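Local coordinates for putatuve endo-xylanase (Clostridium stercorarium, PDB 1O8P), which probably binds xylan and cellulose chains as a family 6 carbohydrate-binding module, and so probably targets its putative xylanase to plant polysaccharide, at residues I29-Y34 against S52-I57; G39-I44 against N59-T64; K66-G71 against K129-V134; A79-Q84 against R116-T121; T87-R92 against G137-D142. All blocks are in the same frame, centred on the assembly; numbering follows the deposited sequence.

Contact 1: I29-Y34 against S52-I57; sequences IQAEDY and SAIGYI. With CA (calcium ion), chain B.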
# COMPACT_ATOMS: atom_id res chain seq x y z
N ILE A 29 -1.33 1.78 -7.89
CA ILE A 29 -2.60 1.51 -7.23
C ILE A 29 -2.85 2.62 -6.24
O ILE A 29 -2.07 2.78 -5.29
CB ILE A 29 -2.60 0.11 -6.54
CG1 ILE A 29 -2.19 -0.98 -7.53
CG2 ILE A 29 -4.00 -0.17 -5.94
CD1 ILE A 29 -1.51 -2.17 -6.91
N GLN A 30 -3.95 3.36 -6.45
CA GLN A 30 -4.24 4.50 -5.60
C GLN A 30 -4.67 3.90 -4.28
O GLN A 30 -5.56 3.06 -4.25
CB GLN A 30 -5.29 5.44 -6.23
CG GLN A 30 -4.84 6.11 -7.55
CD GLN A 30 -3.54 6.92 -7.39
OE1 GLN A 30 -3.27 7.47 -6.30
NE2 GLN A 30 -2.73 6.97 -8.44
N ALA A 31 -4.02 4.30 -3.19
CA ALA A 31 -4.25 3.65 -1.91
C ALA A 31 -5.68 3.91 -1.40
O ALA A 31 -6.24 3.10 -0.62
CB ALA A 31 -3.20 4.11 -0.90
N GLU A 32 -6.26 5.04 -1.82
CA GLU A 32 -7.67 5.31 -1.51
C GLU A 32 -8.64 4.37 -2.28
O GLU A 32 -9.82 4.34 -1.98
CB GLU A 32 -8.03 6.80 -1.75
CG GLU A 32 -8.05 7.27 -3.20
CD GLU A 32 -6.67 7.66 -3.70
OE1 GLU A 32 -5.65 7.17 -3.16
OE2 GLU A 32 -6.58 8.43 -4.68
N ASP A 33 -8.15 3.59 -3.24
CA ASP A 33 -9.05 2.69 -3.98
C ASP A 33 -9.07 1.28 -3.37
O ASP A 33 -8.89 0.29 -4.07
CB ASP A 33 -8.66 2.60 -5.45
CG ASP A 33 -8.83 3.90 -6.21
OD1 ASP A 33 -9.56 4.82 -5.79
OD2 ASP A 33 -8.26 4.09 -7.30
N TYR A 34 -9.26 1.20 -2.06
CA TYR A 34 -9.35 -0.07 -1.38
C TYR A 34 -10.78 -0.63 -1.47
O TYR A 34 -11.77 0.13 -1.54
CB TYR A 34 -8.89 0.05 0.08
CG TYR A 34 -9.62 1.12 0.87
CD1 TYR A 34 -10.85 0.86 1.45
CD2 TYR A 34 -9.07 2.39 1.04
CE1 TYR A 34 -11.52 1.83 2.18
CE2 TYR A 34 -9.73 3.38 1.77
CZ TYR A 34 -10.95 3.09 2.34
OH TYR A 34 -11.61 4.08 3.06
N SER A 52 -5.30 12.24 -3.82
CA SER A 52 -5.76 11.87 -2.48
C SER A 52 -4.84 10.85 -1.84
O SER A 52 -4.10 10.17 -2.54
CB SER A 52 -7.18 11.29 -2.50
OG SER A 52 -8.12 12.16 -3.08
N ALA A 53 -4.90 10.74 -0.51
CA ALA A 53 -4.10 9.76 0.18
C ALA A 53 -4.92 9.23 1.33
O ALA A 53 -5.80 9.90 1.84
CB ALA A 53 -2.79 10.38 0.66
N ILE A 54 -4.70 7.99 1.71
CA ILE A 54 -5.28 7.54 2.96
C ILE A 54 -4.43 8.06 4.15
O ILE A 54 -3.21 8.23 4.02
CB ILE A 54 -5.49 6.02 2.94
CG1 ILE A 54 -4.14 5.27 2.71
CG2 ILE A 54 -6.56 5.67 1.83
CD1 ILE A 54 -4.20 3.75 2.74
N GLY A 55 -5.09 8.29 5.28
CA GLY A 55 -4.49 8.77 6.52
C GLY A 55 -5.39 8.44 7.73
O GLY A 55 -6.34 7.66 7.56
N TYR A 56 -5.12 9.06 8.90
CA TYR A 56 -5.71 8.76 10.21
C TYR A 56 -5.55 7.27 10.47
O TYR A 56 -6.44 6.61 11.01
CB TYR A 56 -7.17 9.22 10.39
CG TYR A 56 -7.44 10.71 10.62
CD1 TYR A 56 -6.41 11.67 10.58
CD2 TYR A 56 -8.74 11.16 10.85
CE1 TYR A 56 -6.68 13.05 10.77
CE2 TYR A 56 -9.03 12.51 11.03
CZ TYR A 56 -8.00 13.47 11.00
OH TYR A 56 -8.32 14.82 11.17
N ILE A 57 -4.39 6.74 10.07
CA ILE A 57 -4.03 5.32 10.22
C ILE A 57 -3.37 5.07 11.58
O ILE A 57 -2.65 5.91 12.10
CB ILE A 57 -3.15 4.85 9.02
CG1 ILE A 57 -4.03 4.54 7.79
CG2 ILE A 57 -2.21 3.69 9.39
CD1 ILE A 57 -3.25 4.51 6.50
CA CA B . -3.74 8.56 -4.21
O HOH W 1 -4.79 10.16 -5.74
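Ile-54 and Glu-32 meet where a strand passes a beta turn, and the two ends of the contact differ in character. At the tight end, CG2 of Ile-54 lies 3.5 Å from CA of Glu-32, while CD1 of Ile-54 reaches CB of Ala-31 at 3.8 Å. CG1 of Ile-54 sits between the backbone N and the carbonyl carbon (chi1 59°), which leaves CG2 beside the backbone N; that methyl also approaches CE2 of Tyr-34 at the ring edge. The other end is polar and includes water. A calcium ion takes OE1 of Gln-30 at 2.4 Å, the carbonyl O of Ser-52 at 2.4 Å and both carboxylate oxygens of Glu-32, OE1 the nearer at 2.6 Å. One metal-bound water also takes the N-H of Ser-52, 2.9 Å from its N. Gln-30 and Glu-32 both lie in the type I turn from Gln-30 to Asp-33, and Asp-142 completes the protein ligands, consistent with a structural calcium site of the kind known in family 6 modules. Strand 29-30 pairs with strand 140-147, strand 52-55 pairs with strand 43-46, and Tyr-65 of strand 62-69 packs against Ile-54.

Contact 2: G39-I44 against N59-T64; sequences GPNLQI and NGYSTT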
# COMPACT_ATOMS: atom_id res chain seq x y z
N GLY A 39 -10.21 -0.25 10.35
CA GLY A 39 -9.67 0.84 11.14
C GLY A 39 -10.67 1.96 11.18
O GLY A 39 -10.86 2.66 10.17
N PRO A 40 -11.31 2.10 12.34
CA PRO A 40 -12.46 3.00 12.54
C PRO A 40 -12.23 4.42 12.05
O PRO A 40 -13.17 5.00 11.49
CB PRO A 40 -12.66 3.02 14.08
CG PRO A 40 -11.39 2.37 14.66
CD PRO A 40 -10.98 1.35 13.57
N ASN A 41 -11.00 4.93 12.23
CA ASN A 41 -10.66 6.32 11.92
C ASN A 41 -10.19 6.59 10.50
O ASN A 41 -10.05 7.75 10.14
CB ASN A 41 -9.54 6.80 12.84
CG ASN A 41 -9.98 6.90 14.31
OD1 ASN A 41 -11.15 6.72 14.63
ND2 ASN A 41 -9.03 7.19 15.19
N LEU A 42 -9.92 5.54 9.73
CA LEU A 42 -9.24 5.66 8.45
C LEU A 42 -10.01 6.64 7.59
O LEU A 42 -11.22 6.59 7.55
CB LEU A 42 -9.13 4.30 7.74
CG LEU A 42 -7.95 4.18 6.75
CD1 LEU A 42 -7.30 2.80 6.79
CD2 LEU A 42 -8.48 4.44 5.36
N GLN A 43 -9.28 7.52 6.90
CA GLN A 43 -9.91 8.56 6.04
C GLN A 43 -9.15 8.82 4.78
O GLN A 43 -7.96 8.56 4.73
CB GLN A 43 -9.99 9.87 6.81
CG GLN A 43 -11.37 10.16 7.26
CD GLN A 43 -11.34 11.15 8.36
OE1 GLN A 43 -10.96 12.32 8.14
NE2 GLN A 43 -11.69 10.70 9.56
N ILE A 44 -9.80 9.42 3.78
CA ILE A 44 -9.12 9.86 2.57
C ILE A 44 -9.01 11.37 2.62
O ILE A 44 -10.01 12.06 2.86
CB ILE A 44 -9.88 9.35 1.32
CG1 ILE A 44 -10.03 7.82 1.37
CG2 ILE A 44 -9.24 9.87 0.04
CD1 ILE A 44 -11.15 7.23 0.51
N ASN A 59 -1.66 1.71 14.28
CA ASN A 59 -1.26 0.30 14.47
C ASN A 59 -2.45 -0.67 14.38
O ASN A 59 -3.47 -0.49 15.07
CB ASN A 59 -0.53 0.13 15.83
CG ASN A 59 0.00 -1.26 16.00
OD1 ASN A 59 0.44 -1.84 15.03
ND2 ASN A 59 -0.04 -1.81 17.21
N GLY A 60 -2.31 -1.70 13.55
CA GLY A 60 -3.31 -2.71 13.34
C GLY A 60 -4.28 -2.42 12.20
O GLY A 60 -5.05 -3.32 11.80
N TYR A 61 -4.29 -1.19 11.69
CA TYR A 61 -5.12 -0.86 10.49
C TYR A 61 -4.64 -1.58 9.24
O TYR A 61 -3.50 -2.03 9.16
CB TYR A 61 -5.12 0.63 10.19
CG TYR A 61 -5.97 1.48 11.08
CD1 TYR A 61 -6.23 1.13 12.41
CD2 TYR A 61 -6.50 2.69 10.59
CE1 TYR A 61 -7.02 1.94 13.24
CE2 TYR A 61 -7.31 3.51 11.38
CZ TYR A 61 -7.56 3.14 12.70
OH TYR A 61 -8.30 3.98 13.46
N SER A 62 -5.52 -1.68 8.24
CA SER A 62 -5.23 -2.44 7.06
C SER A 62 -6.17 -2.02 5.93
O SER A 62 -7.29 -1.55 6.19
CB SER A 62 -5.34 -3.96 7.33
OG SER A 62 -6.70 -4.36 7.46
N THR A 63 -5.68 -2.15 4.69
CA THR A 63 -6.49 -1.91 3.51
C THR A 63 -6.28 -3.07 2.59
O THR A 63 -5.19 -3.63 2.50
CB THR A 63 -6.19 -0.55 2.83
OG1 THR A 63 -4.82 -0.24 2.98
CG2 THR A 63 -6.85 0.59 3.53
N THR A 64 -7.35 -3.44 1.90
CA THR A 64 -7.34 -4.58 1.03
C THR A 64 -7.68 -4.12 -0.37
O THR A 64 -8.63 -3.35 -0.55
CB THR A 64 -8.38 -5.59 1.51
OG1 THR A 64 -7.99 -6.11 2.78
CG2 THR A 64 -8.48 -6.84 0.55
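Tyr-61 lies against the turn that opens with Gly-39, and its side chain can be followed outward atom by atom. CB points toward the turn, and CG is anti to the carbonyl carbon (chi1 -76°). CA of Gly-39 sits over the centre of the ring that begins there, a CH-pi contact with 3.4 Å from CA of Gly-39 to the centroid of the Tyr-61 ring, 6° off the normal. Gly-39, with no side chain, can bring its CA flat onto the ring; its backbone angles are those of glycine. Farther out, CD2 of Tyr-61 has CD1 of Leu-42 at 3.9 Å, the two side chains sliding past each other in opposite directions. CE1 nears CD of Pro-40, and CE2 lies 3.7 Å from N of Leu-42. At the tip, OH of Tyr-61 accepts from N of Asn-41 at 3.1 Å with an N-H...O angle of 152°, and CB of Asn-41 is equally near. The turn is type I, closed by N of Leu-42 to O of Gly-39. CD1 of Leu-42 goes on to CG2 of Thr-63. Beyond them, strand 62-69 runs between strands 36-38 and 128-135, and strand 43-46 pairs with strand 52-55.

Contact 3: K66-G71 against K129-V134; sequences KNIDFG and KDIVLV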
# COMPACT_ATOMS: atom_id res chain seq x y z
N LYS A 66 -8.34 -5.90 -3.94
CA LYS A 66 -8.67 -7.17 -4.57
C LYS A 66 -8.29 -7.19 -6.03
O LYS A 66 -8.19 -6.15 -6.65
CB LYS A 66 -10.18 -7.43 -4.41
CG LYS A 66 -10.59 -7.78 -3.00
CD LYS A 66 -12.08 -8.15 -2.95
CE LYS A 66 -12.29 -9.63 -2.61
NZ LYS A 66 -11.87 -10.63 -3.71
N ASN A 67 -8.04 -8.37 -6.57
CA ASN A 67 -7.88 -8.51 -8.02
C ASN A 67 -6.72 -7.71 -8.60
O ASN A 67 -6.86 -7.07 -9.64
CB ASN A 67 -9.22 -8.20 -8.75
CG ASN A 67 -10.37 -9.07 -8.23
OD1 ASN A 67 -11.44 -8.57 -7.79
ND2 ASN A 67 -10.15 -10.36 -8.23
N ILE A 68 -5.55 -7.77 -7.95
CA ILE A 68 -4.35 -7.21 -8.59
C ILE A 68 -3.70 -8.26 -9.53
O ILE A 68 -3.43 -9.39 -9.12
CB ILE A 68 -3.35 -6.68 -7.54
CG1 ILE A 68 -4.02 -5.75 -6.52
CG2 ILE A 68 -2.12 -6.06 -8.19
CD1 ILE A 68 -4.99 -4.71 -7.10
N ASP A 69 -3.44 -7.86 -10.76
CA ASP A 69 -2.85 -8.74 -11.75
C ASP A 69 -1.31 -8.56 -11.79
O ASP A 69 -0.81 -7.53 -12.25
CB ASP A 69 -3.49 -8.46 -13.09
CG ASP A 69 -3.00 -9.37 -14.15
OD1 ASP A 69 -2.18 -10.25 -13.84
OD2 ASP A 69 -3.35 -9.27 -15.33
N PHE A 70 -0.58 -9.55 -11.24
CA PHE A 70 0.92 -9.55 -11.11
C PHE A 70 1.59 -10.18 -12.35
O PHE A 70 2.82 -10.26 -12.46
CB PHE A 70 1.37 -10.30 -9.83
CG PHE A 70 1.18 -9.50 -8.52
CD1 PHE A 70 -0.09 -9.36 -7.94
CD2 PHE A 70 2.26 -8.87 -7.90
CE1 PHE A 70 -0.28 -8.62 -6.78
CE2 PHE A 70 2.08 -8.13 -6.71
CZ PHE A 70 0.79 -8.00 -6.15
N GLY A 71 0.78 -10.67 -13.28
CA GLY A 71 1.31 -11.23 -14.51
C GLY A 71 2.26 -12.35 -14.23
O GLY A 71 1.96 -13.22 -13.43
N LYS A 129 -4.02 -11.71 -7.49
CA LYS A 129 -4.03 -11.77 -6.04
C LYS A 129 -4.79 -10.62 -5.38
O LYS A 129 -4.87 -9.51 -5.90
CB LYS A 129 -2.60 -11.77 -5.45
CG LYS A 129 -1.63 -12.87 -5.91
CD LYS A 129 -2.04 -14.26 -5.50
CE LYS A 129 -0.86 -15.26 -5.62
NZ LYS A 129 -0.93 -16.01 -6.97
N ASP A 130 -5.31 -10.90 -4.19
CA ASP A 130 -5.78 -9.88 -3.28
C ASP A 130 -4.65 -9.42 -2.40
O ASP A 130 -4.01 -10.24 -1.74
CB ASP A 130 -6.92 -10.39 -2.43
CG ASP A 130 -8.14 -10.75 -3.25
OD1 ASP A 130 -8.27 -10.40 -4.47
OD2 ASP A 130 -9.02 -11.43 -2.75
N ILE A 131 -4.42 -8.10 -2.39
CA ILE A 131 -3.31 -7.52 -1.63
C ILE A 131 -3.82 -6.75 -0.41
O ILE A 131 -4.75 -5.95 -0.49
CB ILE A 131 -2.40 -6.58 -2.50
CG1 ILE A 131 -1.67 -7.39 -3.56
CG2 ILE A 131 -1.29 -5.88 -1.62
CD1 ILE A 131 -0.56 -8.37 -2.98
N VAL A 132 -3.16 -7.01 0.71
CA VAL A 132 -3.45 -6.33 1.96
C VAL A 132 -2.24 -5.55 2.47
O VAL A 132 -1.16 -6.09 2.56
CB VAL A 132 -3.94 -7.37 3.03
CG1 VAL A 132 -4.38 -6.68 4.32
CG2 VAL A 132 -5.07 -8.23 2.41
N LEU A 133 -2.44 -4.26 2.78
CA LEU A 133 -1.43 -3.44 3.48
C LEU A 133 -1.80 -3.37 4.98
O LEU A 133 -2.92 -2.99 5.31
CB LEU A 133 -1.39 -2.02 2.87
CG LEU A 133 -1.20 -1.95 1.35
CD1 LEU A 133 -1.21 -0.46 0.90
CD2 LEU A 133 0.14 -2.66 0.94
N VAL A 134 -0.88 -3.77 5.85
CA VAL A 134 -1.11 -3.77 7.27
C VAL A 134 -0.13 -2.78 7.86
O VAL A 134 1.07 -2.84 7.60
CB VAL A 134 -0.96 -5.21 7.90
CG1 VAL A 134 -1.29 -5.19 9.41
CG2 VAL A 134 -1.83 -6.25 7.13
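Asp-130 reaches across to the backbone and side chain of the facing strand with its two carboxylate oxygens. OD1 accepts from N of Asn-67 at 2.9 Å, met nearly along its C-O axis, while OD2 forms a salt bridge with NZ of Lys-66 at 3.1 Å, on the syn side but 34° out of the carboxylate plane. The lysine chain lies alongside the aspartate, pointing the same way, and bends at chi3 and chi4 to bring NZ to OD2. Next to this polar group, Ile-68 and Lys-129 form an antiparallel hydrogen-bonded pair: N of Ile-68 gives to O of Lys-129 at 2.8 Å, and N of Lys-129 to O of Ile-68 at 2.9 Å. These bonds join strands 62-69 and 128-135 in one sheet of the beta-sandwich typical of the family 6 modules; the short segments have axes 108° apart. On the inward side CZ of Phe-70 meets CD1 of Ile-131 at 3.5 Å, and CG1 of Ile-131 lies in the plane of the ring at its edge. Farther out, the Phe-70 ring meets that of Phe-146, and Ile-131 also touches Val-91 and Phe-144. An Asx turn, OD1 of Asp-69 accepting from N of Gly-71, shapes the chain beside Phe-70.

Contact 4: A79-Q84 against R116-T121; sequences ARVATQ and RDVSAT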
# COMPACT_ATOMS: atom_id res chain seq x y z
N ALA A 79 5.93 2.44 -2.40
CA ALA A 79 4.78 3.25 -1.95
C ALA A 79 5.17 4.74 -1.84
O ALA A 79 6.32 5.06 -1.49
CB ALA A 79 4.22 2.69 -0.61
N ARG A 80 4.24 5.64 -2.16
CA ARG A 80 4.46 7.08 -1.99
C ARG A 80 3.79 7.41 -0.69
O ARG A 80 2.56 7.27 -0.57
CB ARG A 80 3.82 7.91 -3.12
CG ARG A 80 4.23 9.38 -3.09
CD ARG A 80 3.80 10.23 -4.29
NE ARG A 80 4.15 11.66 -4.19
CZ ARG A 80 3.28 12.68 -3.85
NH1 ARG A 80 2.01 12.45 -3.50
NH2 ARG A 80 3.71 13.95 -3.81
N VAL A 81 4.61 7.79 0.29
CA VAL A 81 4.14 7.83 1.70
C VAL A 81 4.64 9.10 2.41
O VAL A 81 5.64 9.69 2.03
CB VAL A 81 4.60 6.57 2.49
CG1 VAL A 81 3.90 5.29 1.99
CG2 VAL A 81 6.09 6.41 2.37
N ALA A 82 3.90 9.55 3.42
CA ALA A 82 4.38 10.64 4.30
C ALA A 82 4.15 10.20 5.72
O ALA A 82 3.10 9.62 6.02
CB ALA A 82 3.58 11.92 4.05
N THR A 83 5.11 10.51 6.60
CA THR A 83 4.90 10.29 8.03
C THR A 83 5.83 11.14 8.87
O THR A 83 6.83 11.69 8.37
CB THR A 83 5.00 8.77 8.39
OG1 THR A 83 4.62 8.58 9.77
CG2 THR A 83 6.43 8.22 8.28
N GLN A 84 5.51 11.27 10.15
CA GLN A 84 6.39 11.95 11.10
C GLN A 84 7.24 11.00 11.98
O GLN A 84 8.14 11.45 12.65
CB GLN A 84 5.56 12.82 12.02
CG GLN A 84 5.11 14.08 11.38
CD GLN A 84 4.45 14.98 12.37
OE1 GLN A 84 4.82 14.96 13.55
NE2 GLN A 84 3.52 15.78 11.93
N ARG A 116 7.40 10.77 0.00
CA ARG A 116 8.60 10.16 -0.56
C ARG A 116 8.23 8.76 -1.06
O ARG A 116 7.31 8.12 -0.54
CB ARG A 116 9.71 10.06 0.50
CG ARG A 116 10.35 11.41 0.88
CD ARG A 116 10.61 12.38 -0.29
NE ARG A 116 11.20 13.63 0.18
CZ ARG A 116 10.73 14.85 -0.09
NH1 ARG A 116 9.65 15.02 -0.86
NH2 ARG A 116 11.36 15.91 0.41
N ASP A 117 8.96 8.31 -2.08
CA ASP A 117 8.80 6.95 -2.62
C ASP A 117 9.69 6.02 -1.83
O ASP A 117 10.90 6.24 -1.76
CB ASP A 117 9.18 6.89 -4.07
CG ASP A 117 8.19 7.57 -4.94
OD1 ASP A 117 7.20 8.14 -4.43
OD2 ASP A 117 8.32 7.60 -6.17
N VAL A 118 9.08 5.00 -1.20
CA VAL A 118 9.83 4.05 -0.40
C VAL A 118 9.61 2.63 -0.94
O VAL A 118 8.46 2.21 -1.12
CB VAL A 118 9.49 4.17 1.14
CG1 VAL A 118 10.37 3.21 1.98
CG2 VAL A 118 9.69 5.62 1.65
N SER A 119 10.69 1.90 -1.19
CA SER A 119 10.60 0.55 -1.79
C SER A 119 11.03 -0.59 -0.87
O SER A 119 11.72 -0.38 0.12
CB SER A 119 11.41 0.47 -3.10
OG SER A 119 11.03 1.48 -4.03
N ALA A 120 10.65 -1.81 -1.24
CA ALA A 120 11.06 -3.03 -0.54
C ALA A 120 10.99 -4.15 -1.57
O ALA A 120 10.21 -4.07 -2.53
CB ALA A 120 10.13 -3.33 0.65
N THR A 121 11.79 -5.19 -1.38
CA THR A 121 11.62 -6.41 -2.16
C THR A 121 10.42 -7.22 -1.58
O THR A 121 10.06 -7.08 -0.41
CB THR A 121 12.87 -7.29 -2.17
OG1 THR A 121 13.02 -7.86 -0.86
CG2 THR A 121 14.17 -6.45 -2.36
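Ala-79 and Val-118 form one of three consecutive pairs that bind the edge strand 116-125 to strand 74-82 in the four-stranded antiparallel sheet of the beta-sandwich. Four backbone bonds satisfy every N-H and C=O of the two hydrogen-bonded pairs. N of Ala-79 gives to O of Val-118 and N of Val-118 to O of Ala-79, each at 2.8 Å. Two residues along, N of Val-81 gives to O of Arg-116 at 2.8 Å, and N of Arg-116 returns to O of Val-81 at 2.9 Å. All four are nearly straight. The Arg-80 and Asp-117 pair between them is non-hydrogen-bonded; there the CA atoms supply weaker contacts, CA of Asp-117 to O of Ala-79 at 3.3 Å and CA of Arg-80 to O of Arg-116 at 3.4 Å. The backbone of Arg-80 bonds instead to strand 140-147 on its other side.

Opposite charges face each other in this pair without a salt bridge. Arg-80, with CG anti to the backbone N (chi1 -171°) and an extended chain, offers only its aliphatic part to OD1 of Asp-117. Its guanidinium goes on to Asp-142, where NH1 of Arg-80 bridges to OD2 and would be expected to favour the charged state of that carboxylate. On the face carrying the valines, CG2 of Val-81 meets CG2 of Val-118 at 3.8 Å, the two side chains crossing at about a right angle.

Contact 5: T87-R92 against G137-D142; sequences TTIQVR and GPVNVD. With CA (calcium ion), chain B.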
# COMPACT_ATOMS: atom_id res chain seq x y z
N THR A 87 7.86 3.75 10.69
CA THR A 87 6.78 2.80 10.75
C THR A 87 6.95 1.81 9.61
O THR A 87 7.89 1.92 8.81
CB THR A 87 5.41 3.54 10.78
OG1 THR A 87 4.38 2.60 10.99
CG2 THR A 87 5.07 4.17 9.44
N THR A 88 6.08 0.81 9.55
CA THR A 88 6.21 -0.23 8.54
C THR A 88 4.84 -0.45 7.92
O THR A 88 3.78 -0.25 8.58
CB THR A 88 6.68 -1.57 9.15
OG1 THR A 88 5.71 -1.99 10.14
CG2 THR A 88 8.01 -1.47 9.90
N ILE A 89 4.88 -0.89 6.67
CA ILE A 89 3.69 -1.37 5.98
C ILE A 89 3.99 -2.78 5.54
O ILE A 89 4.90 -3.03 4.78
CB ILE A 89 3.38 -0.47 4.74
CG1 ILE A 89 3.37 1.02 5.14
CG2 ILE A 89 2.11 -0.96 3.99
CD1 ILE A 89 3.33 2.04 3.99
N GLN A 90 3.22 -3.73 6.04
CA GLN A 90 3.32 -5.09 5.58
C GLN A 90 2.48 -5.24 4.32
O GLN A 90 1.41 -4.66 4.20
CB GLN A 90 2.81 -6.04 6.66
CG GLN A 90 3.83 -6.22 7.78
CD GLN A 90 3.38 -7.21 8.83
OE1 GLN A 90 2.19 -7.52 8.92
NE2 GLN A 90 4.31 -7.74 9.60
N VAL A 91 3.00 -6.05 3.40
CA VAL A 91 2.34 -6.38 2.15
C VAL A 91 2.03 -7.88 2.19
O VAL A 91 2.95 -8.70 2.21
CB VAL A 91 3.18 -5.98 0.89
CG1 VAL A 91 2.36 -6.22 -0.38
CG2 VAL A 91 3.62 -4.50 0.96
N ARG A 92 0.74 -8.22 2.24
CA ARG A 92 0.30 -9.59 2.48
C ARG A 92 -0.70 -10.07 1.43
O ARG A 92 -1.33 -9.25 0.75
CB ARG A 92 -0.40 -9.71 3.84
CG ARG A 92 0.42 -9.33 5.03
CD ARG A 92 -0.12 -9.99 6.21
NE ARG A 92 0.74 -9.93 7.36
CZ ARG A 92 1.24 -10.99 7.97
NH1 ARG A 92 1.01 -12.21 7.52
NH2 ARG A 92 2.00 -10.81 9.02
N GLY A 137 1.63 1.81 12.49
CA GLY A 137 1.66 3.15 13.04
C GLY A 137 1.16 4.13 12.00
O GLY A 137 0.86 3.77 10.86
N PRO A 138 1.01 5.38 12.43
CA PRO A 138 0.55 6.48 11.55
C PRO A 138 1.44 6.67 10.28
O PRO A 138 2.68 6.75 10.37
CB PRO A 138 0.62 7.72 12.46
CG PRO A 138 0.66 7.16 13.91
CD PRO A 138 1.22 5.80 13.82
N VAL A 139 0.79 6.72 9.12
CA VAL A 139 1.45 6.95 7.84
C VAL A 139 0.34 7.40 6.84
O VAL A 139 -0.81 7.01 6.96
CB VAL A 139 2.21 5.66 7.31
CG1 VAL A 139 1.22 4.48 7.05
CG2 VAL A 139 3.14 5.97 6.05
N ASN A 140 0.69 8.27 5.91
CA ASN A 140 -0.20 8.56 4.78
C ASN A 140 0.30 7.87 3.52
O ASN A 140 1.49 7.84 3.27
CB ASN A 140 -0.32 10.05 4.53
CG ASN A 140 -1.11 10.78 5.62
OD1 ASN A 140 -1.31 11.97 5.51
ND2 ASN A 140 -1.57 10.08 6.65
N VAL A 141 -0.62 7.30 2.74
CA VAL A 141 -0.27 6.56 1.55
C VAL A 141 -1.05 7.12 0.37
O VAL A 141 -2.28 7.11 0.38
CB VAL A 141 -0.53 5.05 1.69
CG1 VAL A 141 0.18 4.28 0.52
CG2 VAL A 141 -0.09 4.51 3.09
N ASP A 142 -0.32 7.64 -0.61
CA ASP A 142 -0.90 8.20 -1.82
C ASP A 142 -1.20 7.01 -2.75
O ASP A 142 -2.33 6.78 -3.11
CB ASP A 142 0.09 9.19 -2.45
CG ASP A 142 -0.44 9.86 -3.67
OD1 ASP A 142 -1.58 9.57 -4.14
OD2 ASP A 142 0.26 10.71 -4.25
CA CA B . -3.74 8.56 -4.21
O HOH W 2 2.09 2.04 8.99
O HOH W 1 -4.79 10.16 -5.74
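The core between the two sheets of the sandwich closes at this end where strand 87-93 meets the loop leading into strand 140-147. Thr-87 bridges to it with its two branches. OG1 of Thr-87, anti to the backbone N (chi1 -173°), lies 3.2 Å from N of Gly-137, but the angle is too poor for a hydrogen bond; Ser-136 is its direct polar partner. A water joins the parts instead: it donates to O of Thr-88 at 2.9 Å and to O of Gly-137 at 2.8 Å, and it also bonds OG1 of Thr-87. CG2 of Thr-87 turns to the loop, touching O of Pro-138 and then CB of Val-139 at 3.9 Å. Deeper in, CD1 of Ile-89 lies 4.3 Å from CG2 of Val-141 and 4.4 Å from CG2 of Val-139, a looser apolar contact, with Val-81 packed against all three side chains. One residue past Val-141 the strand reaches the metal: Asp-142 binds calcium through its carbonyl O at 2.5 Å and through OD1 at 2.4 Å. Such face-to-face packing of aliphatic side chains from the two facing sheets is the core arrangement of a beta-sandwich.

Overall arrangement
The calcium ion ties contact 1 to contact 5, whose centres lie about 10 Å apart: Asp-142 of contact 5, residues of contact 1 and one shared water bind the ion, with backbone bonds from Ile-54 to Val-141 and from Ala-31 to Asp-142. Contact 4, about 8 Å from contact 5 centre to centre, adds a second shell, since NH1 of Arg-80 meets OD2 of Asp-142 at 2.6 Å. Contacts 2 and 3 share strand 62-69, and although their centres are about 17 Å apart, O of Thr-63 accepts from N of Leu-133. Contact 3 reaches contact 5 through backbone bonds between strands 128-135 and 87-93. Contacts 3 and 4 lie on opposite sides of the chain's centre.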